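Local coordinates for protein beta-glucoside phosphorylase BglX (Unidentified, PDB 5VQE) that probably transfers glucosyl units between beta-glucosides and phosphate as a family 3 beta-glucoside phosphorylase, and binds a 2-fluoroglucose sugar in its pocket, at residues 299-302 / 303-307; 325-328 / 329-333. All coordinates share one frame; numbering follows the deposited sequence.

How the contacts relate
The two contacts lie in series within the TIM-barrel domain: contact 1 spans the N-terminus of helix 301-310 and the two residues before it, and contact 2 lies wholly within helix 322-335. Contact 1 is partly buried and must settle a helix start and a proline kink, whereas contact 2 is mostly buried and runs as regular helix, with a charged rim at Lys327 and Glu331. The helices pack together. Arg301 NE forms a salt bridge with Asp325 OD1 (2.9 Å), and beside it Leu305 packs against the Asp325 carboxylate and the apolar Leu329. The faces of contact 2 turned elsewhere carry Phe326 and Gln330, which meet helix 30-36.

Contact 1 of 2, residues 299-302 / 303-307; sequences MPRH and EALPT
Pro300 O receives the amide of Ala304 at 2.9 Å (O to N), with the donor in the carbonyl plane, and a weaker bond from Glu303 N. Pro300 is the N-cap; its ring offers no side-chain cap, so it contributes its carbonyl, and the missing N-H probably costs nothing before the first turn. One step on, Arg301 O takes a nearly straight bond from Leu305 N (165° at the hydrogen) and a weak one from Ala304 N. His302 O meets a different neighbour: Pro306 brings no amide proton, so its CD rests 3.4 Å from that oxygen, and the helix kinks there. Glu303 O, by contrast, has two donors, Thr307 N and the hydroxyl of Thr307, whose OG1 sits 2.7 Å away and above the carbonyl plane. This helix, 301-310, belongs to the TIM-barrel domain of family 3 glycoside hydrolases and lies between strands 284-287 and 316-317 in the chain. Arg301 runs out extended, its CG anti to the backbone N (chi1 -174°), which carries the guanidinium over Leu305. Leu305 CD2 covers one face of that group from 3.9 Å above its plane, an apolar lid, while polar partners lie beyond the turn: NH2 bonds to Thr290 OG1, and Asp325 is the other. A long, flat, many-handed donor suits a side chain that must bridge separate parts of the fold. Met299 packs on Ala304, on another face of the turn, its chain extended as far as SD, which lies 3.7 Å from Ala304 CA; the terminal methyl turns aside, and the short alanine side chain lets the thioether lie close to the backbone. The carboxylate of Glu303 reaches back along Pro300, OE1 lying 3.7 Å from CD of the proline ring.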
loop_
_atom_site.group_PDB
_atom_site.type_symbol
_atom_site.label_atom_id
_atom_site.label_comp_id
_atom_site.label_asym_id
_atom_site.label_seq_id
_atom_site.Cartn_x
_atom_site.Cartn_y
_atom_site.Cartn_z
ATOM N N MET A 299 21.145 -11.930 5.563
ATOM C CA MET A 299 21.891 -13.045 4.996
ATOM C C MET A 299 22.776 -12.491 3.887
ATOM O O MET A 299 22.394 -11.510 3.231
ATOM C CB MET A 299 20.920 -14.104 4.460
ATOM C CG MET A 299 21.543 -15.376 3.939
ATOM S SD MET A 299 20.299 -16.576 3.398
ATOM C CE MET A 299 19.460 -16.955 4.920
ATOM N N PRO A 300 23.957 -13.056 3.648
ATOM C CA PRO A 300 24.738 -12.616 2.490
ATOM C C PRO A 300 23.912 -12.775 1.225
ATOM O O PRO A 300 23.243 -13.790 1.026
ATOM C CB PRO A 300 25.957 -13.545 2.506
ATOM C CG PRO A 300 26.089 -13.940 3.941
ATOM C CD PRO A 300 24.668 -14.089 4.419
ATOM N N ARG A 301 23.949 -11.752 0.374
ATOM C CA ARG A 301 23.024 -11.713 -0.752
ATOM C C ARG A 301 23.210 -12.906 -1.687
ATOM O O ARG A 301 22.226 -13.475 -2.173
ATOM C CB ARG A 301 23.181 -10.409 -1.521
ATOM C CG ARG A 301 22.150 -10.261 -2.619
ATOM C CD ARG A 301 22.024 -8.818 -3.078
ATOM N NE ARG A 301 20.917 -8.614 -4.019
ATOM C CZ ARG A 301 19.666 -8.323 -3.672
ATOM N NH1 ARG A 301 19.321 -8.207 -2.394
ATOM N NH2 ARG A 301 18.746 -8.143 -4.616
ATOM N N HIS A 302 24.463 -13.307 -1.950
ATOM C CA HIS A 302 24.694 -14.394 -2.898
ATOM C C HIS A 302 24.027 -15.685 -2.433
ATOM O O HIS A 302 23.600 -16.493 -3.265
ATOM C CB HIS A 302 26.199 -14.583 -3.159
ATOM C CG HIS A 302 26.977 -15.137 -2.007
ATOM N ND1 HIS A 302 27.609 -14.335 -1.080
ATOM C CD2 HIS A 302 27.275 -16.414 -1.664
ATOM C CE1 HIS A 302 28.233 -15.094 -0.197
ATOM N NE2 HIS A 302 28.044 -16.358 -0.528
ATOM N N GLU A 303 23.905 -15.882 -1.121
ATOM C CA GLU A 303 23.158 -17.012 -0.584
ATOM C C GLU A 303 21.659 -16.735 -0.530
ATOM O O GLU A 303 20.858 -17.660 -0.714
ATOM C CB GLU A 303 23.639 -17.349 0.833
ATOM C CG GLU A 303 25.080 -17.824 0.941
ATOM C CD GLU A 303 25.591 -17.796 2.382
ATOM O OE1 GLU A 303 24.770 -17.625 3.315
ATOM O OE2 GLU A 303 26.816 -17.933 2.580
ATOM N N ALA A 304 21.267 -15.481 -0.274
ATOM C CA ALA A 304 19.870 -15.177 0.035
ATOM C C ALA A 304 18.966 -15.413 -1.166
ATOM O O ALA A 304 17.885 -15.997 -1.034
ATOM C CB ALA A 304 19.736 -13.735 0.515
ATOM N N LEU A 305 19.379 -14.948 -2.344
ATOM C CA LEU A 305 18.482 -14.976 -3.497
ATOM C C LEU A 305 18.036 -16.390 -3.841
ATOM O O LEU A 305 16.817 -16.623 -3.922
ATOM C CB LEU A 305 19.147 -14.256 -4.678
ATOM C CG LEU A 305 19.465 -12.769 -4.409
ATOM C CD1 LEU A 305 20.162 -12.110 -5.580
ATOM C CD2 LEU A 305 18.214 -11.956 -4.064
ATOM N N PRO A 306 18.921 -17.374 -4.023
ATOM C CA PRO A 306 18.426 -18.737 -4.258
ATOM C C PRO A 306 17.745 -19.332 -3.047
ATOM O O PRO A 306 16.833 -20.151 -3.203
ATOM C CB PRO A 306 19.692 -19.514 -4.635
ATOM C CG PRO A 306 20.815 -18.738 -4.022
ATOM C CD PRO A 306 20.394 -17.306 -4.063
ATOM N N THR A 307 18.145 -18.932 -1.838
ATOM C CA THR A 307 17.540 -19.500 -0.640
ATOM C C THR A 307 16.083 -19.079 -0.508
ATOM O O THR A 307 15.245 -19.877 -0.069
ATOM C CB THR A 307 18.339 -19.089 0.599
ATOM O OG1 THR A 307 19.637 -19.706 0.564
ATOM C CG2 THR A 307 17.626 -19.497 1.884
#

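Contact 2 of 2, residues 325-328 / 329-333; sequences DFKA and LQEGL
Leu329 meets Asp325 through a 3.1 Å bond from its backbone N to Asp325 O, one of four successive i to i+4 bonds that make helix 322-335 of the TIM-barrel domain a regular alpha helix. Its branched side chain stays apolar and packs on Ile38 of strand 38-42 and on Leu305 of helix 301-310, as suits a buried face. Gln330 follows with its amide N on Phe326 O, while its flexible side chain crosses the phenyl ring: NE2 lies 3.5 Å from Phe326 CE2, and the amide and ring planes are 40° apart. That NE2 donates to Asp31 OD1, so the polar end is satisfied by helix 30-36 while the aliphatic part shares the ring's apolar surroundings. Glu331 bonds from N to Lys327 O at 2.9 Å and, with its CG anti to the carbonyl carbon (chi1 -70°), sends its carboxylate across the lysine chain at a slant. There OE2 touches CE of Lys327, but NZ is 4.2 Å away, too far for a salt bridge; any attraction between the charges is probably modest at this exposed rim. Gly332 continues the series, its N 2.8 Å from Ala328 O.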
loop_
_atom_site.group_PDB
_atom_site.type_symbol
_atom_site.label_atom_id
_atom_site.label_comp_id
_atom_site.label_asym_id
_atom_site.label_seq_id
_atom_site.Cartn_x
_atom_site.Cartn_y
_atom_site.Cartn_z
ATOM N N ASP A 325 23.028 -10.331 -9.199
ATOM C CA ASP A 325 21.901 -11.102 -8.689
ATOM C C ASP A 325 21.630 -12.323 -9.556
ATOM O O ASP A 325 21.386 -13.419 -9.037
ATOM C CB ASP A 325 20.661 -10.215 -8.602
ATOM C CG ASP A 325 20.735 -9.224 -7.452
ATOM O OD1 ASP A 325 21.724 -9.264 -6.681
ATOM O OD2 ASP A 325 19.793 -8.413 -7.317
ATOM N N PHE A 326 21.676 -12.160 -10.878
ATOM C CA PHE A 326 21.411 -13.299 -11.747
ATOM C C PHE A 326 22.522 -14.331 -11.637
ATOM O O PHE A 326 22.253 -15.537 -11.609
ATOM C CB PHE A 326 21.245 -12.842 -13.194
ATOM C CG PHE A 326 20.707 -13.911 -14.096
ATOM C CD1 PHE A 326 19.405 -14.345 -13.959
ATOM C CD2 PHE A 326 21.503 -14.491 -15.073
ATOM C CE1 PHE A 326 18.892 -15.338 -14.780
ATOM C CE2 PHE A 326 20.996 -15.484 -15.907
ATOM C CZ PHE A 326 19.692 -15.907 -15.759
ATOM N N LYS A 327 23.775 -13.873 -11.564
ATOM C CA LYS A 327 24.889 -14.784 -11.341
ATOM C C LYS A 327 24.727 -15.545 -10.032
ATOM O O LYS A 327 25.048 -16.737 -9.961
ATOM C CB LYS A 327 26.202 -14.001 -11.361
ATOM C CG LYS A 327 27.411 -14.761 -10.855
ATOM C CD LYS A 327 28.701 -14.006 -11.213
ATOM C CE LYS A 327 29.927 -14.579 -10.504
ATOM N NZ LYS A 327 31.122 -13.696 -10.659
ATOM N N ALA A 328 24.230 -14.879 -8.982
ATOM C CA ALA A 328 23.985 -15.573 -7.718
ATOM C C ALA A 328 22.960 -16.685 -7.889
ATOM O O ALA A 328 23.092 -17.765 -7.297
ATOM C CB ALA A 328 23.514 -14.585 -6.650
ATOM N N LEU A 329 21.920 -16.439 -8.686
ATOM C CA LEU A 329 20.933 -17.482 -8.939
ATOM C C LEU A 329 21.528 -18.615 -9.767
ATOM O O LEU A 329 21.275 -19.791 -9.490
ATOM C CB LEU A 329 19.713 -16.887 -9.643
ATOM C CG LEU A 329 18.807 -16.000 -8.788
ATOM C CD1 LEU A 329 17.802 -15.313 -9.696
ATOM C CD2 LEU A 329 18.104 -16.791 -7.717
ATOM N N GLN A 330 22.314 -18.286 -10.791
ATOM C CA GLN A 330 22.954 -19.331 -11.585
ATOM C C GLN A 330 23.818 -20.222 -10.705
ATOM O O GLN A 330 23.772 -21.454 -10.803
ATOM C CB GLN A 330 23.810 -18.713 -12.691
ATOM C CG GLN A 330 23.054 -18.009 -13.811
ATOM C CD GLN A 330 24.007 -17.352 -14.794
ATOM O OE1 GLN A 330 24.939 -16.658 -14.397
ATOM N NE2 GLN A 330 23.789 -17.584 -16.076
ATOM N N GLU A 331 24.624 -19.605 -9.846
ATOM C CA GLU A 331 25.540 -20.361 -9.002
ATOM C C GLU A 331 24.804 -21.104 -7.899
ATOM O O GLU A 331 25.204 -22.219 -7.542
ATOM C CB GLU A 331 26.598 -19.420 -8.425
ATOM C CG GLU A 331 27.565 -18.940 -9.508
ATOM C CD GLU A 331 28.593 -17.945 -9.014
ATOM O OE1 GLU A 331 28.591 -17.621 -7.807
ATOM O OE2 GLU A 331 29.406 -17.491 -9.847
ATOM N N GLY A 332 23.724 -20.520 -7.365
ATOM C CA GLY A 332 22.897 -21.230 -6.403
ATOM C C GLY A 332 22.267 -22.483 -6.981
ATOM O O GLY A 332 22.164 -23.507 -6.301
ATOM N N LEU A 333 21.831 -22.417 -8.244
ATOM C CA LEU A 333 21.304 -23.603 -8.908
ATOM C C LEU A 333 22.398 -24.639 -9.142
ATOM O O LEU A 333 22.194 -25.834 -8.898
ATOM C CB LEU A 333 20.642 -23.206 -10.232
ATOM C CG LEU A 333 19.981 -24.315 -11.042
ATOM C CD1 LEU A 333 18.832 -24.964 -10.258
ATOM C CD2 LEU A 333 19.486 -23.779 -12.384
#